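Local coordinates for pentafunctional AROM polypeptide (Schizosaccharomyces pombe, PDB 5SWV), which probably carries out the dehydroquinate dehydratase and shikimate dehydrogenase steps of the shikimate pathway as part of a five-activity polypeptide, at residues N499-L509 against F522-I530. Sequence-based numbering, arbitrary orientation.
Sequences NGLEALVRQGL and FDAVYQKVI
F522, at the start of helix 522-530, reaches into helix 500-509 as a knob, its hole formed by E502, V505, R506 and L509, and its course shows how one aromatic ring can use apolar and charged neighbours together. CB already meets R506, whose NH1 lies 3.5 Å away. With CG anti to the backbone N (chi1 167°), the ring points along helix 500-509 toward its N-terminal end, from R506 to E502, one turn earlier. The guanidinium of R506 lies flat over one face, the planes 14° apart and R506 CZ 3.8 Å from the ring centroid, a stacked cation-pi pair: CZ is next to F522 CD1, while NH2, over the ring's middle, is the R506 atom closest to CD2 and CE2. CB of Y526, one turn on, lies against the opposite face near its rim. L509 CD1 comes up at the ring edge. Further out, F522 CE1 meets V505 CG1 obliquely at 3.7 Å, and CZ ends against the aliphatic CG of E502. These helices end the chain, after edge strand 496-498 of the Rossmann-type sheet; their N-to-C directions lie 118° apart, and L509, V525 and V529 touch L269 of helix 266-277, in the substrate-binding part of shikimate dehydrogenase. The guanidinium's rotation is fixed from within its own helix: NE and NH2 of R506 both donate to E502 OE2, at 3.0 and 2.9 Å, and that oxygen lies in the guanidinium plane. The carboxylate should partly offset the charge held over the ring. Toward the N-terminal end of helix 500-509, L501 takes over, its CG touching Y526 CE2 and its CD2 meeting I530 CG2, while the Y526 ring edge faces the backbone N of E502, which donates to OD1 of the N-cap residue N499.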
ATOM      1  N   ASN A 499      18.596  -7.452  -5.276  1.00 43.13           N
ATOM      2  CA  ASN A 499      18.761  -8.899  -5.350  1.00 44.16           C
ATOM      3  C   ASN A 499      17.447  -9.635  -5.210  1.00 42.82           C
ATOM      4  O   ASN A 499      16.435  -9.042  -4.836  1.00 42.25           O
ATOM      5  CB  ASN A 499      19.812  -9.397  -4.336  1.00 46.37           C
ATOM      6  CG  ASN A 499      19.350  -9.344  -2.881  1.00 48.16           C
ATOM      7  OD1 ASN A 499      18.310  -8.775  -2.518  1.00 48.95           O
ATOM      8  ND2 ASN A 499      20.154  -9.955  -2.030  1.00 51.00           N
ATOM      9  N   GLY A 500      17.486 -10.930  -5.503  1.00 42.17           N
ATOM     10  CA  GLY A 500      16.291 -11.762  -5.553  1.00 41.96           C
ATOM     11  C   GLY A 500      15.672 -12.031  -4.203  1.00 41.82           C
ATOM     12  O   GLY A 500      14.503 -12.368  -4.102  1.00 41.28           O
ATOM     13  N   LEU A 501      16.463 -11.891  -3.158  1.00 43.43           N
ATOM     14  CA  LEU A 501      15.936 -12.018  -1.813  1.00 44.50           C
ATOM     15  C   LEU A 501      14.993 -10.856  -1.491  1.00 42.49           C
ATOM     16  O   LEU A 501      13.918 -11.059  -0.924  1.00 40.74           O
ATOM     17  CB  LEU A 501      17.088 -12.106  -0.814  1.00 46.93           C
ATOM     18  CG  LEU A 501      16.751 -12.572   0.605  1.00 49.59           C
ATOM     19  CD1 LEU A 501      15.818 -13.791   0.599  1.00 50.26           C
ATOM     20  CD2 LEU A 501      18.047 -12.855   1.372  1.00 50.55           C
ATOM     21  N   GLU A 502      15.379  -9.647  -1.891  1.00 41.43           N
ATOM     22  CA  GLU A 502      14.478  -8.521  -1.764  1.00 41.04           C
ATOM     23  C   GLU A 502      13.139  -8.807  -2.447  1.00 39.80           C
ATOM     24  O   GLU A 502      12.091  -8.600  -1.851  1.00 39.29           O
ATOM     25  CB  GLU A 502      15.093  -7.238  -2.309  1.00 41.46           C
ATOM     26  CG  GLU A 502      14.059  -6.134  -2.474  1.00 41.74           C
ATOM     27  CD  GLU A 502      14.646  -4.764  -2.574  1.00 42.41           C
ATOM     28  OE1 GLU A 502      15.881  -4.647  -2.676  1.00 43.20           O
ATOM     29  OE2 GLU A 502      13.845  -3.808  -2.558  1.00 43.01           O
ATOM     30  N   ALA A 503      13.178  -9.279  -3.684  1.00 38.76           N
ATOM     31  CA  ALA A 503      11.943  -9.585  -4.399  1.00 38.70           C
ATOM     32  C   ALA A 503      11.115 -10.649  -3.714  1.00 38.38           C
ATOM     33  O   ALA A 503       9.908 -10.496  -3.605  1.00 37.39           O
ATOM     34  CB  ALA A 503      12.231 -10.009  -5.824  1.00 39.30           C
ATOM     35  N   LEU A 504      11.763 -11.719  -3.264  1.00 40.01           N
ATOM     36  CA  LEU A 504      11.088 -12.787  -2.501  1.00 42.28           C
ATOM     37  C   LEU A 504      10.377 -12.230  -1.267  1.00 40.69           C
ATOM     38  O   LEU A 504       9.244 -12.616  -0.966  1.00 40.81           O
ATOM     39  CB  LEU A 504      12.074 -13.875  -2.045  1.00 45.17           C
ATOM     40  CG  LEU A 504      11.461 -15.230  -1.592  1.00 49.04           C
ATOM     41  CD1 LEU A 504      12.462 -16.328  -1.946  1.00 51.01           C
ATOM     42  CD2 LEU A 504      11.014 -15.377  -0.111  1.00 49.94           C
ATOM     43  N   VAL A 505      11.044 -11.325  -0.562  1.00 38.72           N
ATOM     44  CA  VAL A 505      10.457 -10.720   0.616  1.00 38.16           C
ATOM     45  C   VAL A 505       9.234  -9.894   0.271  1.00 37.37           C
ATOM     46  O   VAL A 505       8.229  -9.974   0.976  1.00 37.19           O
ATOM     47  CB  VAL A 505      11.485  -9.878   1.388  1.00 38.44           C
ATOM     48  CG1 VAL A 505      10.813  -8.961   2.410  1.00 38.66           C
ATOM     49  CG2 VAL A 505      12.470 -10.805   2.079  1.00 38.70           C
ATOM     50  N   ARG A 506       9.310  -9.121  -0.805  1.00 37.00           N
ATOM     51  CA  ARG A 506       8.176  -8.304  -1.229  1.00 36.85           C
ATOM     52  C   ARG A 506       6.989  -9.111  -1.793  1.00 36.63           C
ATOM     53  O   ARG A 506       5.861  -8.628  -1.722  1.00 35.90           O
ATOM     54  CB  ARG A 506       8.635  -7.211  -2.195  1.00 37.41           C
ATOM     55  CG  ARG A 506       9.635  -6.232  -1.577  1.00 38.47           C
ATOM     56  CD  ARG A 506       9.817  -4.968  -2.415  1.00 38.86           C
ATOM     57  NE  ARG A 506      10.939  -4.102  -2.003  1.00 39.34           N
ATOM     58  CZ  ARG A 506      10.900  -3.152  -1.057  1.00 39.05           C
ATOM     59  NH1 ARG A 506       9.810  -2.905  -0.339  1.00 38.66           N
ATOM     60  NH2 ARG A 506      11.984  -2.435  -0.819  1.00 39.45           N
ATOM     61  N   GLN A 507       7.230 -10.318  -2.328  1.00 37.53           N
ATOM     62  CA  GLN A 507       6.136 -11.249  -2.720  1.00 38.32           C
ATOM     63  C   GLN A 507       5.312 -11.654  -1.535  1.00 37.34           C
ATOM     64  O   GLN A 507       4.081 -11.615  -1.587  1.00 36.80           O
ATOM     65  CB  GLN A 507       6.649 -12.553  -3.322  1.00 39.89           C
ATOM     66  CG  GLN A 507       7.212 -12.408  -4.712  1.00 41.99           C
ATOM     67  CD  GLN A 507       7.975 -13.642  -5.154  1.00 43.45           C
ATOM     68  OE1 GLN A 507       7.872 -14.706  -4.515  1.00 44.09           O
ATOM     69  NE2 GLN A 507       8.751 -13.509  -6.254  1.00 43.16           N
ATOM     70  N   GLY A 508       6.019 -12.088  -0.492  1.00 36.76           N
ATOM     71  CA  GLY A 508       5.419 -12.420   0.788  1.00 36.29           C
ATOM     72  C   GLY A 508       4.650 -11.261   1.385  1.00 35.60           C
ATOM     73  O   GLY A 508       3.552 -11.460   1.880  1.00 36.57           O
ATOM     74  N   LEU A 509       5.208 -10.053   1.327  1.00 34.77           N
ATOM     75  CA  LEU A 509       4.543  -8.875   1.901  1.00 34.46           C
ATOM     76  C   LEU A 509       3.252  -8.522   1.160  1.00 33.67           C
ATOM     77  O   LEU A 509       2.250  -8.187   1.776  1.00 33.09           O
ATOM     78  CB  LEU A 509       5.495  -7.673   1.967  1.00 34.49           C
ATOM     79  CG  LEU A 509       6.660  -7.827   2.960  1.00 35.05           C
ATOM     80  CD1 LEU A 509       7.708  -6.737   2.766  1.00 35.22           C
ATOM     81  CD2 LEU A 509       6.171  -7.815   4.393  1.00 35.10           C
ATOM     82  N   PHE A 522       9.181  -3.208   5.086  1.00 39.23           N
ATOM     83  CA  PHE A 522      10.122  -4.085   4.411  1.00 39.28           C
ATOM     84  C   PHE A 522      11.391  -4.298   5.226  1.00 39.81           C
ATOM     85  O   PHE A 522      11.791  -5.427   5.423  1.00 40.67           O
ATOM     86  CB  PHE A 522      10.462  -3.542   3.033  1.00 39.63           C
ATOM     87  CG  PHE A 522      11.647  -4.213   2.385  1.00 39.99           C
ATOM     88  CD1 PHE A 522      11.485  -5.365   1.637  1.00 39.74           C
ATOM     89  CD2 PHE A 522      12.928  -3.676   2.521  1.00 40.20           C
ATOM     90  CE1 PHE A 522      12.576  -5.974   1.038  1.00 39.94           C
ATOM     91  CE2 PHE A 522      14.023  -4.280   1.927  1.00 40.31           C
ATOM     92  CZ  PHE A 522      13.847  -5.430   1.182  1.00 40.29           C
ATOM     93  N   ASP A 523      12.002  -3.214   5.697  1.00 40.59           N
ATOM     94  CA  ASP A 523      13.327  -3.263   6.342  1.00 41.47           C
ATOM     95  C   ASP A 523      13.474  -4.261   7.487  1.00 41.11           C
ATOM     96  O   ASP A 523      14.365  -5.107   7.451  1.00 41.86           O
ATOM     97  CB  ASP A 523      13.723  -1.880   6.868  1.00 42.84           C
ATOM     98  CG  ASP A 523      14.213  -0.940   5.780  1.00 44.36           C
ATOM     99  OD1 ASP A 523      14.293  -1.315   4.580  1.00 44.20           O
ATOM    100  OD2 ASP A 523      14.538   0.204   6.159  1.00 46.50           O
ATOM    101  N   ALA A 524      12.617  -4.152   8.503  1.00 40.31           N
ATOM    102  CA  ALA A 524      12.698  -5.027   9.683  1.00 40.04           C
ATOM    103  C   ALA A 524      12.307  -6.464   9.375  1.00 39.92           C
ATOM    104  O   ALA A 524      12.807  -7.385  10.010  1.00 41.00           O
ATOM    105  CB  ALA A 524      11.857  -4.492  10.829  1.00 39.54           C
ATOM    106  N   VAL A 525      11.423  -6.661   8.406  1.00 39.60           N
ATOM    107  CA  VAL A 525      11.033  -8.004   8.008  1.00 39.70           C
ATOM    108  C   VAL A 525      12.169  -8.662   7.228  1.00 40.46           C
ATOM    109  O   VAL A 525      12.416  -9.854   7.383  1.00 40.19           O
ATOM    110  CB  VAL A 525       9.750  -8.002   7.169  1.00 39.29           C
ATOM    111  CG1 VAL A 525       9.413  -9.408   6.711  1.00 39.24           C
ATOM    112  CG2 VAL A 525       8.582  -7.459   7.979  1.00 39.72           C
ATOM    113  N   TYR A 526      12.845  -7.878   6.397  1.00 41.37           N
ATOM    114  CA  TYR A 526      14.016  -8.333   5.655  1.00 42.42           C
ATOM    115  C   TYR A 526      15.177  -8.681   6.605  1.00 44.61           C
ATOM    116  O   TYR A 526      15.842  -9.692   6.410  1.00 44.52           O
ATOM    117  CB  TYR A 526      14.410  -7.264   4.606  1.00 41.82           C
ATOM    118  CG  TYR A 526      15.609  -7.598   3.756  1.00 40.96           C
ATOM    119  CD1 TYR A 526      16.908  -7.329   4.206  1.00 40.64           C
ATOM    120  CD2 TYR A 526      15.457  -8.182   2.506  1.00 40.77           C
ATOM    121  CE1 TYR A 526      18.018  -7.645   3.446  1.00 40.37           C
ATOM    122  CE2 TYR A 526      16.567  -8.498   1.729  1.00 40.86           C
ATOM    123  CZ  TYR A 526      17.843  -8.226   2.207  1.00 40.68           C
ATOM    124  OH  TYR A 526      18.933  -8.528   1.446  1.00 40.33           O
ATOM    125  N   GLN A 527      15.401  -7.871   7.640  1.00 48.62           N
ATOM    126  CA  GLN A 527      16.504  -8.129   8.599  1.00 52.77           C
ATOM    127  C   GLN A 527      16.429  -9.474   9.316  1.00 53.31           C
ATOM    128  O   GLN A 527      17.468 -10.054   9.625  1.00 53.27           O
ATOM    129  CB  GLN A 527      16.650  -6.995   9.647  1.00 55.21           C
ATOM    130  CG  GLN A 527      17.283  -5.694   9.127  1.00 58.46           C
ATOM    131  CD  GLN A 527      18.528  -5.915   8.243  1.00 60.78           C
ATOM    132  OE1 GLN A 527      19.406  -6.721   8.578  1.00 62.94           O
ATOM    133  NE2 GLN A 527      18.598  -5.211   7.106  1.00 60.31           N
ATOM    134  N   LYS A 528      15.207  -9.952   9.567  1.00 54.44           N
ATOM    135  CA  LYS A 528      14.967 -11.245  10.214  1.00 55.91           C
ATOM    136  C   LYS A 528      14.955 -12.424   9.233  1.00 55.42           C
ATOM    137  O   LYS A 528      15.339 -13.538   9.590  1.00 55.48           O
ATOM    138  CB  LYS A 528      13.684 -11.194  11.057  1.00 57.50           C
ATOM    139  CG  LYS A 528      13.846 -10.327  12.313  1.00 60.94           C
ATOM    140  CD  LYS A 528      12.734 -10.486  13.363  1.00 63.21           C
ATOM    141  CE  LYS A 528      12.668 -11.877  13.993  1.00 64.30           C
ATOM    142  NZ  LYS A 528      13.972 -12.298  14.577  1.00 65.22           N
ATOM    143  N   VAL A 529      14.540 -12.186   7.996  1.00 55.76           N
ATOM    144  CA  VAL A 529      14.673 -13.197   6.954  1.00 56.49           C
ATOM    145  C   VAL A 529      16.161 -13.503   6.705  1.00 59.53           C
ATOM    146  O   VAL A 529      16.530 -14.670   6.662  1.00 60.72           O
ATOM    147  CB  VAL A 529      13.937 -12.799   5.647  1.00 54.59           C
ATOM    148  CG1 VAL A 529      14.286 -13.731   4.501  1.00 54.19           C
ATOM    149  CG2 VAL A 529      12.435 -12.832   5.860  1.00 53.75           C
ATOM    150  N   ILE A 530      17.016 -12.485   6.574  1.00 62.15           N
ATOM    151  CA  ILE A 530      18.438 -12.743   6.246  1.00 64.57           C
ATOM    152  C   ILE A 530      19.269 -13.348   7.383  1.00 67.21           C
ATOM    153  O   ILE A 530      20.224 -14.081   7.101  1.00 67.29           O
ATOM    154  CB  ILE A 530      19.178 -11.515   5.644  1.00 64.13           C
ATOM    155  CG1 ILE A 530      19.389 -10.383   6.662  1.00 63.37           C
ATOM    156  CG2 ILE A 530      18.439 -11.000   4.417  1.00 64.30           C
ATOM    157  CD1 ILE A 530      20.325  -9.306   6.147  1.00 62.44           C
TER